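Local coordinates for protein APL1 (PDB 3O6N) that probably acts in a heterodimeric complex with the leucine-rich repeat protein LRIM1 that regulates complement-like immunity in the mosquito Anopheles gambiae, at residues A[144-149]-A[168-173]; A[188-193]-A[207-212]. All coordinates share one frame; numbering follows the deposited sequence.

Contact 1. Residues A[144-149]-A[168-173]; sequences TTLSMS and QNLQLS. With NAG (2-acetamido-2-deoxy-beta-D-glucopyranose), chain B.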
ATOM      1  N   THR A 144      -3.787 -17.833   2.736  1.00 16.19           N
ATOM      2  CA  THR A 144      -3.668 -17.098   1.477  1.00 18.46           C
ATOM      3  C   THR A 144      -3.813 -15.586   1.668  1.00 18.35           C
ATOM      4  O   THR A 144      -3.255 -14.801   0.902  1.00 17.46           O
ATOM      5  CB  THR A 144      -4.678 -17.599   0.420  1.00 24.89           C
ATOM      6  OG1 THR A 144      -6.013 -17.411   0.899  1.00 29.71           O
ATOM      7  CG2 THR A 144      -4.458 -19.074   0.132  1.00 26.71           C
ATOM      8  N   THR A 145      -4.562 -15.187   2.691  1.00 17.43           N
ATOM      9  CA  THR A 145      -4.728 -13.773   3.015  1.00 19.03           C
ATOM     10  C   THR A 145      -4.448 -13.521   4.492  1.00 20.87           C
ATOM     11  O   THR A 145      -5.046 -14.157   5.367  1.00 19.13           O
ATOM     12  CB  THR A 145      -6.146 -13.275   2.678  1.00 22.53           C
ATOM     13  OG1 THR A 145      -6.345 -13.315   1.260  1.00 23.61           O
ATOM     14  CG2 THR A 145      -6.337 -11.849   3.167  1.00 20.85           C
ATOM     15  N   LEU A 146      -3.532 -12.595   4.759  1.00 17.37           N
ATOM     16  CA  LEU A 146      -3.196 -12.216   6.129  1.00 16.13           C
ATOM     17  C   LEU A 146      -3.091 -10.704   6.266  1.00 15.90           C
ATOM     18  O   LEU A 146      -2.391 -10.053   5.494  1.00 14.45           O
ATOM     19  CB  LEU A 146      -1.866 -12.844   6.553  1.00 16.36           C
ATOM     20  CG  LEU A 146      -1.321 -12.373   7.905  1.00 16.56           C
ATOM     21  CD1 LEU A 146      -2.253 -12.799   9.037  1.00 17.21           C
ATOM     22  CD2 LEU A 146       0.085 -12.911   8.149  1.00 16.04           C
ATOM     23  N   SER A 147      -3.784 -10.151   7.256  1.00 15.29           N
ATOM     24  CA  SER A 147      -3.643  -8.740   7.577  1.00 15.02           C
ATOM     25  C   SER A 147      -3.254  -8.547   9.038  1.00 16.82           C
ATOM     26  O   SER A 147      -3.901  -9.086   9.946  1.00 17.47           O
ATOM     27  CB  SER A 147      -4.936  -7.979   7.291  1.00 20.80           C
ATOM     28  OG  SER A 147      -4.809  -6.640   7.729  1.00 20.64           O
ATOM     29  N   MET A 148      -2.186  -7.788   9.256  1.00 12.59           N
ATOM     30  CA  MET A 148      -1.788  -7.387  10.602  1.00 12.71           C
ATOM     31  C   MET A 148      -1.478  -5.896  10.621  1.00 12.22           C
ATOM     32  O   MET A 148      -0.681  -5.421  11.424  1.00 15.89           O
ATOM     33  CB  MET A 148      -0.596  -8.207  11.094  1.00 13.44           C
ATOM     34  CG  MET A 148      -0.922  -9.688  11.243  1.00 16.11           C
ATOM     35  SD  MET A 148       0.407 -10.676  11.960  1.00 19.86           S
ATOM     36  CE  MET A 148       1.718 -10.451  10.758  1.00 22.87           C
ATOM     37  N   SER A 149      -2.126  -5.162   9.727  1.00 12.56           N
ATOM     38  CA  SER A 149      -1.938  -3.718   9.653  1.00 14.79           C
ATOM     39  C   SER A 149      -2.422  -3.055  10.944  1.00 16.88           C
ATOM     40  O   SER A 149      -3.194  -3.645  11.710  1.00 16.35           O
ATOM     41  CB  SER A 149      -2.680  -3.142   8.445  1.00 22.12           C
ATOM     42  OG  SER A 149      -4.067  -3.412   8.524  1.00 24.83           O
ATOM     43  N   GLN A 168      -0.904 -15.155  -0.582  1.00 16.82           N
ATOM     44  CA  GLN A 168      -1.074 -14.284  -1.738  1.00 18.68           C
ATOM     45  C   GLN A 168      -1.233 -12.807  -1.389  1.00 18.33           C
ATOM     46  O   GLN A 168      -0.741 -11.935  -2.110  1.00 17.73           O
ATOM     47  CB  GLN A 168      -2.255 -14.762  -2.584  1.00 23.53           C
ATOM     48  CG  GLN A 168      -2.013 -16.121  -3.222  1.00 32.27           C
ATOM     49  CD  GLN A 168      -3.058 -16.480  -4.250  1.00 43.34           C
ATOM     50  OE1 GLN A 168      -4.236 -16.170  -4.089  1.00 43.95           O
ATOM     51  NE2 GLN A 168      -2.630 -17.132  -5.326  1.00 51.27           N
ATOM     52  N   ASN A 169      -1.926 -12.520  -0.295  1.00 16.91           N
ATOM     53  CA  ASN A 169      -2.146 -11.133   0.098  1.00 16.35           C
ATOM     54  C   ASN A 169      -1.627 -10.883   1.503  1.00 16.72           C
ATOM     55  O   ASN A 169      -2.087 -11.505   2.460  1.00 16.60           O
ATOM     56  CB  ASN A 169      -3.634 -10.788   0.026  1.00 24.59           C
ATOM     57  CG  ASN A 169      -4.268 -11.224  -1.277  1.00 31.11           C
ATOM     58  OD1 ASN A 169      -3.958 -10.688  -2.339  1.00 33.43           O
ATOM     59  ND2 ASN A 169      -5.168 -12.201  -1.202  1.00 30.34           N
ATOM     60  N   LEU A 170      -0.664  -9.978   1.623  1.00 15.38           N
ATOM     61  CA  LEU A 170      -0.069  -9.671   2.915  1.00 16.99           C
ATOM     62  C   LEU A 170      -0.163  -8.174   3.198  1.00 17.37           C
ATOM     63  O   LEU A 170       0.424  -7.362   2.486  1.00 16.44           O
ATOM     64  CB  LEU A 170       1.389 -10.130   2.952  1.00 16.40           C
ATOM     65  CG  LEU A 170       2.182  -9.858   4.231  1.00 17.77           C
ATOM     66  CD1 LEU A 170       1.519 -10.518   5.442  1.00 12.84           C
ATOM     67  CD2 LEU A 170       3.613 -10.344   4.065  1.00 17.39           C
ATOM     68  N   GLN A 171      -0.911  -7.825   4.238  1.00 14.41           N
ATOM     69  CA  GLN A 171      -1.122  -6.432   4.629  1.00 15.32           C
ATOM     70  C   GLN A 171      -0.466  -6.192   5.988  1.00 16.24           C
ATOM     71  O   GLN A 171      -0.879  -6.773   6.996  1.00 15.90           O
ATOM     72  CB  GLN A 171      -2.629  -6.140   4.683  1.00 17.06           C
ATOM     73  CG  GLN A 171      -3.037  -4.833   5.366  1.00 23.53           C
ATOM     74  CD  GLN A 171      -2.463  -3.603   4.691  1.00 27.99           C
ATOM     75  OE1 GLN A 171      -1.265  -3.350   4.764  1.00 28.27           O
ATOM     76  NE2 GLN A 171      -3.322  -2.824   4.039  1.00 33.16           N
ATOM     77  N   LEU A 172       0.570  -5.357   6.003  1.00 15.08           N
ATOM     78  CA  LEU A 172       1.331  -5.061   7.217  1.00 13.34           C
ATOM     79  C   LEU A 172       1.494  -3.554   7.409  1.00 12.51           C
ATOM     80  O   LEU A 172       2.376  -3.104   8.143  1.00 14.21           O
ATOM     81  CB  LEU A 172       2.725  -5.697   7.140  1.00 12.43           C
ATOM     82  CG  LEU A 172       2.787  -7.225   7.078  1.00 13.25           C
ATOM     83  CD1 LEU A 172       4.206  -7.696   6.773  1.00 18.00           C
ATOM     84  CD2 LEU A 172       2.284  -7.824   8.380  1.00 15.54           C
ATOM     85  N   SER A 173       0.638  -2.781   6.748  0.52 12.24           N
ATOM     86  CA  SER A 173       0.728  -1.323   6.787  0.52 15.34           C
ATOM     87  C   SER A 173       0.545  -0.778   8.201  0.52 16.42           C
ATOM     88  O   SER A 173      -0.163  -1.369   9.012  0.52 15.20           O
ATOM     89  CB  SER A 173      -0.309  -0.702   5.847  0.52 14.41           C
ATOM     90  OG  SER A 173      -0.345   0.709   5.976  0.52 15.57           O
TER
HETATM   91  C1  NAG B   1      -1.757  -0.126   1.384  1.00 22.25           C
HETATM   92  C2  NAG B   1      -2.626   0.213   0.169  1.00 21.06           C
HETATM   93  C3  NAG B   1      -3.302   1.576   0.296  1.00 30.20           C
HETATM   94  C4  NAG B   1      -3.990   1.734   1.649  1.00 34.33           C
HETATM   95  C5  NAG B   1      -3.063   1.292   2.778  1.00 30.71           C
HETATM   96  C6  NAG B   1      -3.821   1.280   4.101  1.00 30.95           C
HETATM   97  C7  NAG B   1      -2.295  -0.395  -2.157  1.00 31.15           C
HETATM   98  C8  NAG B   1      -1.575  -0.057  -3.428  1.00 33.33           C
HETATM   99  N2  NAG B   1      -1.844   0.190  -1.051  1.00 24.25           N
HETATM  100  O3  NAG B   1      -4.230   1.730  -0.757  1.00 30.28           O
HETATM  101  O4  NAG B   1      -4.341   3.090   1.863  1.00 46.44           O
HETATM  102  O5  NAG B   1      -2.546  -0.006   2.548  1.00 26.52           O
HETATM  103  O6  NAG B   1      -4.730   0.198   4.096  1.00 35.51           O
HETATM  104  O7  NAG B   1      -3.251  -1.170  -2.164  1.00 35.30           O
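T145 and N169 both set their polar ends for a bond along the same face of the sheet: T145 OG1 lies anti to its carbonyl carbon (chi1 -66°), and CG of N169 takes the same position (chi1 -48°). N169 ND2 thereby donates to T145 OG1 over 2.9 Å, with the hydroxyl close to the amide plane. Further along that face Q171, bent at chi2 (61°), lays its CG against S147 OG and S149 CB, 3.5 Å from each. The amide beyond is held at both ends: Q171 OE1 receives the backbone N of S173 at 2.8 Å from above the carbonyl plane, and Q171 NE2 makes a long, straight bond of 3.3 Å to O5 of the N-acetylglucosamine. On the face of L146 and L170, L146 CD2 meets L170 CD1 at 3.9 Å; just beyond the strands, M148 CE reaches L172 CD2 at 3.6 Å, the paired chains running side by side. Parallel backbone bonds join the two strands, and T144 O begins the series by accepting from both Q168 N and N169 N. Within the leucine-rich repeat array, strand 121-123 continues the pairing beyond 145-147, strand 190-192 lies next to 169-171, and the loop residues F137 and F161 pack on L146.

Contact 2. Residues A[188-193]-A[207-212]; sequences LFHANV and VEELDA. With NAG (2-acetamido-2-deoxy-beta-D-glucopyranose), chain B.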
ATOM      1  N   LEU A 188       3.668 -14.294  -3.181  1.00 14.09           N
ATOM      2  CA  LEU A 188       2.934 -13.034  -3.008  1.00 16.30           C
ATOM      3  C   LEU A 188       2.334 -12.463  -4.295  1.00 17.45           C
ATOM      4  O   LEU A 188       2.976 -12.440  -5.343  1.00 18.83           O
ATOM      5  CB  LEU A 188       3.794 -11.977  -2.311  1.00 16.78           C
ATOM      6  CG  LEU A 188       3.934 -12.144  -0.799  1.00 17.86           C
ATOM      7  CD1 LEU A 188       4.882 -11.101  -0.225  1.00 17.81           C
ATOM      8  CD2 LEU A 188       2.574 -12.067  -0.120  1.00 18.36           C
ATOM      9  N   PHE A 189       1.095 -11.994  -4.177  1.00 18.74           N
ATOM     10  CA  PHE A 189       0.357 -11.379  -5.274  1.00 17.13           C
ATOM     11  C   PHE A 189       0.125  -9.891  -4.982  1.00 13.03           C
ATOM     12  O   PHE A 189       0.359  -9.033  -5.834  1.00 15.63           O
ATOM     13  CB  PHE A 189      -0.972 -12.119  -5.460  1.00 22.70           C
ATOM     14  CG  PHE A 189      -1.910 -11.471  -6.438  1.00 27.03           C
ATOM     15  CD1 PHE A 189      -1.599 -11.416  -7.786  1.00 27.94           C
ATOM     16  CD2 PHE A 189      -3.119 -10.947  -6.012  1.00 35.17           C
ATOM     17  CE1 PHE A 189      -2.468 -10.827  -8.688  1.00 28.81           C
ATOM     18  CE2 PHE A 189      -3.992 -10.359  -6.910  1.00 38.07           C
ATOM     19  CZ  PHE A 189      -3.664 -10.300  -8.250  1.00 33.26           C
ATOM     20  N   HIS A 190      -0.339  -9.599  -3.770  1.00 15.84           N
ATOM     21  CA  HIS A 190      -0.464  -8.227  -3.282  1.00 18.02           C
ATOM     22  C   HIS A 190       0.256  -8.106  -1.951  1.00 20.57           C
ATOM     23  O   HIS A 190       0.039  -8.916  -1.049  1.00 17.75           O
ATOM     24  CB  HIS A 190      -1.930  -7.852  -3.059  1.00 19.41           C
ATOM     25  CG  HIS A 190      -2.686  -7.562  -4.315  1.00 29.39           C
ATOM     26  ND1 HIS A 190      -3.950  -7.013  -4.310  1.00 37.36           N
ATOM     27  CD2 HIS A 190      -2.359  -7.742  -5.616  1.00 28.84           C
ATOM     28  CE1 HIS A 190      -4.369  -6.865  -5.553  1.00 35.60           C
ATOM     29  NE2 HIS A 190      -3.423  -7.301  -6.366  1.00 30.54           N
ATOM     30  N   ALA A 191       1.094  -7.087  -1.814  1.00 17.26           N
ATOM     31  CA  ALA A 191       1.787  -6.861  -0.549  1.00 15.38           C
ATOM     32  C   ALA A 191       1.784  -5.391  -0.178  1.00 16.40           C
ATOM     33  O   ALA A 191       2.000  -4.521  -1.026  1.00 17.72           O
ATOM     34  CB  ALA A 191       3.209  -7.386  -0.612  1.00 17.94           C
ATOM     35  N   ASN A 192       1.546  -5.117   1.098  1.00 15.07           N
ATOM     36  CA  ASN A 192       1.464  -3.745   1.572  1.00 16.52           C
ATOM     37  C   ASN A 192       2.276  -3.580   2.851  1.00 16.34           C
ATOM     38  O   ASN A 192       1.926  -4.145   3.889  1.00 16.77           O
ATOM     39  CB  ASN A 192      -0.003  -3.376   1.807  1.00 20.53           C
ATOM     40  CG  ASN A 192      -0.252  -1.884   1.752  1.00 17.48           C
ATOM     41  OD1 ASN A 192       0.548  -1.092   2.253  1.00 15.73           O
ATOM     42  ND2 ASN A 192      -1.371  -1.496   1.130  1.00 21.16           N
ATOM     43  N   VAL A 193       3.372  -2.829   2.774  1.00 14.58           N
ATOM     44  CA  VAL A 193       4.203  -2.589   3.949  1.00 14.29           C
ATOM     45  C   VAL A 193       4.337  -1.091   4.204  1.00 13.13           C
ATOM     46  O   VAL A 193       5.294  -0.632   4.823  1.00 14.38           O
ATOM     47  CB  VAL A 193       5.600  -3.246   3.823  1.00 14.48           C
ATOM     48  CG1 VAL A 193       5.484  -4.770   3.845  1.00 15.84           C
ATOM     49  CG2 VAL A 193       6.312  -2.783   2.555  1.00 14.33           C
ATOM     50  N   VAL A 207       4.950 -10.656  -7.369  1.00 11.97           N
ATOM     51  CA  VAL A 207       3.983  -9.721  -6.795  1.00 12.37           C
ATOM     52  C   VAL A 207       3.494  -8.742  -7.871  1.00 17.39           C
ATOM     53  O   VAL A 207       4.280  -8.238  -8.675  1.00 14.78           O
ATOM     54  CB  VAL A 207       4.557  -8.963  -5.573  1.00 17.00           C
ATOM     55  CG1 VAL A 207       5.773  -8.129  -5.970  1.00 14.84           C
ATOM     56  CG2 VAL A 207       3.488  -8.076  -4.950  1.00 20.11           C
ATOM     57  N   GLU A 208       2.188  -8.491  -7.889  1.00 15.67           N
ATOM     58  CA  GLU A 208       1.579  -7.668  -8.928  1.00 15.45           C
ATOM     59  C   GLU A 208       1.321  -6.240  -8.457  1.00 15.58           C
ATOM     60  O   GLU A 208       1.403  -5.288  -9.238  1.00 15.26           O
ATOM     61  CB  GLU A 208       0.272  -8.300  -9.413  1.00 18.81           C
ATOM     62  CG  GLU A 208      -0.521  -7.400 -10.343  1.00 23.77           C
ATOM     63  CD  GLU A 208      -1.674  -8.115 -11.015  1.00 29.72           C
ATOM     64  OE1 GLU A 208      -1.464  -9.234 -11.524  1.00 32.12           O
ATOM     65  OE2 GLU A 208      -2.792  -7.557 -11.034  1.00 35.08           O
ATOM     66  N   GLU A 209       0.993  -6.093  -7.181  1.00 15.67           N
ATOM     67  CA  GLU A 209       0.822  -4.769  -6.600  1.00 17.08           C
ATOM     68  C   GLU A 209       1.564  -4.720  -5.279  1.00 16.38           C
ATOM     69  O   GLU A 209       1.353  -5.565  -4.396  1.00 15.29           O
ATOM     70  CB  GLU A 209      -0.661  -4.441  -6.408  1.00 18.62           C
ATOM     71  CG  GLU A 209      -1.473  -4.464  -7.690  1.00 21.54           C
ATOM     72  CD  GLU A 209      -2.901  -3.992  -7.483  1.00 29.86           C
ATOM     73  OE1 GLU A 209      -3.227  -3.572  -6.354  1.00 32.65           O
ATOM     74  OE2 GLU A 209      -3.693  -4.040  -8.448  1.00 26.79           O
ATOM     75  N   LEU A 210       2.462  -3.748  -5.159  1.00 11.68           N
ATOM     76  CA  LEU A 210       3.271  -3.610  -3.958  1.00 12.85           C
ATOM     77  C   LEU A 210       3.307  -2.162  -3.498  1.00 16.35           C
ATOM     78  O   LEU A 210       3.670  -1.260  -4.260  1.00 14.05           O
ATOM     79  CB  LEU A 210       4.692  -4.111  -4.209  1.00 13.92           C
ATOM     80  CG  LEU A 210       5.714  -3.830  -3.110  1.00 18.91           C
ATOM     81  CD1 LEU A 210       5.303  -4.502  -1.811  1.00 22.53           C
ATOM     82  CD2 LEU A 210       7.095  -4.304  -3.548  1.00 26.79           C
ATOM     83  N   ASP A 211       2.927  -1.947  -2.244  1.00 15.10           N
ATOM     84  CA  ASP A 211       2.960  -0.619  -1.653  1.00 14.42           C
ATOM     85  C   ASP A 211       3.973  -0.628  -0.516  1.00 14.91           C
ATOM     86  O   ASP A 211       3.791  -1.329   0.480  1.00 14.38           O
ATOM     87  CB  ASP A 211       1.567  -0.231  -1.137  1.00 16.51           C
ATOM     88  CG  ASP A 211       1.459   1.242  -0.780  1.00 15.25           C
ATOM     89  OD1 ASP A 211       2.468   1.828  -0.344  1.00 13.61           O
ATOM     90  OD2 ASP A 211       0.359   1.816  -0.931  1.00 16.07           O
ATOM     91  N   ALA A 212       5.056   0.123  -0.688  1.00 13.26           N
ATOM     92  CA  ALA A 212       6.038   0.311   0.372  1.00 13.30           C
ATOM     93  C   ALA A 212       6.224   1.799   0.656  1.00 14.50           C
ATOM     94  O   ALA A 212       7.303   2.235   1.068  1.00 13.56           O
ATOM     95  CB  ALA A 212       7.365  -0.337  -0.004  1.00 13.51           C
TER
HETATM   96  C1  NAG B   1      -1.757  -0.126   1.384  1.00 22.25           C
HETATM   97  C2  NAG B   1      -2.626   0.213   0.169  1.00 21.06           C
HETATM   98  C3  NAG B   1      -3.302   1.576   0.296  1.00 30.20           C
HETATM   99  C4  NAG B   1      -3.990   1.734   1.649  1.00 34.33           C
HETATM  100  C5  NAG B   1      -3.063   1.292   2.778  1.00 30.71           C
HETATM  101  C6  NAG B   1      -3.821   1.280   4.101  1.00 30.95           C
HETATM  102  C7  NAG B   1      -2.295  -0.395  -2.157  1.00 31.15           C
HETATM  103  C8  NAG B   1      -1.575  -0.057  -3.428  1.00 33.33           C
HETATM  104  N2  NAG B   1      -1.844   0.190  -1.051  1.00 24.25           N
HETATM  105  O3  NAG B   1      -4.230   1.730  -0.757  1.00 30.28           O
HETATM  106  O4  NAG B   1      -4.341   3.090   1.863  1.00 46.44           O
HETATM  107  O5  NAG B   1      -2.546  -0.006   2.548  1.00 26.52           O
HETATM  108  O6  NAG B   1      -4.730   0.198   4.096  1.00 35.51           O
HETATM  109  O7  NAG B   1      -3.251  -1.170  -2.164  1.00 35.30           O
HETATM  110  O   HOH W   1      -4.029  -6.667  -8.845  1.00 33.83           O
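A glycosylation site lies at one end of this parallel strand pair in the leucine-rich repeat solenoid, where N192 and D211 stand side by side on the same face. N192 ND2 is covalently bonded to C1 of N-acetylglucosamine, and D211 OD2 accepts the acetamido N2 of the sugar at 2.7 Å. The carboxylate of the second strand thus grips the sugar linked to the first. N192 OD1 and D211 OD1 turn to S194 and S213, respectively, so both side chains have a second hold. At the other end of the face, H190 and E209 run alongside each other with the imidazole and carboxylate stacked, their planes 16° apart. E209 OE1 lies over one face of the ring, toward its rim, while E209 CB makes a CH-pi contact, 4.1 Å from the H190 ring centroid. A water in the plane of the imidazole bonds to H190 NE2 at 2.6 Å; it donates to E208 OE2 at 2.7 Å and more weakly to E209 OE2, linking the three side chains. With CG anti to the backbone N (chi1 171°), E208 extends beside F189, bringing OE1 within 3.4 Å of F189 CE1. On the opposite face A191 CB touches L210 CD1 at 3.8 Å, and just past the strand ends V193 CG2 meets A212 CB at 3.7 Å. F189 O accepts from both E208 N and E209 N, and alternating parallel backbone bonds carry the pairing on to V193. Inward aliphatic positions, here A191 and L210, alternating with outward ones such as H190, N192, E209 and D211, are characteristic of leucine-rich repeat strands.

Overall arrangement
Coming from the N-terminal strands, the chain reaches strand 145-147 and returns through a coil without helix or strand to 169-171, where contact 1 closes that turn. After a further turn without helix or strand it reaches strand 190-192; contact 2 closes the following turn, which carries the short strand 200-202, at 209-211. The two closures are in series, neither nested nor crossed, with centres about 9 Å apart. Strands 169-171 and 190-192 are themselves neighbours, probably hydrogen-bonded through Q168 O to F189 N and L172 N to N192 O, so four successive strands become continuous. The sugar on N192 also spans both contacts, touching side chains from three of those strands.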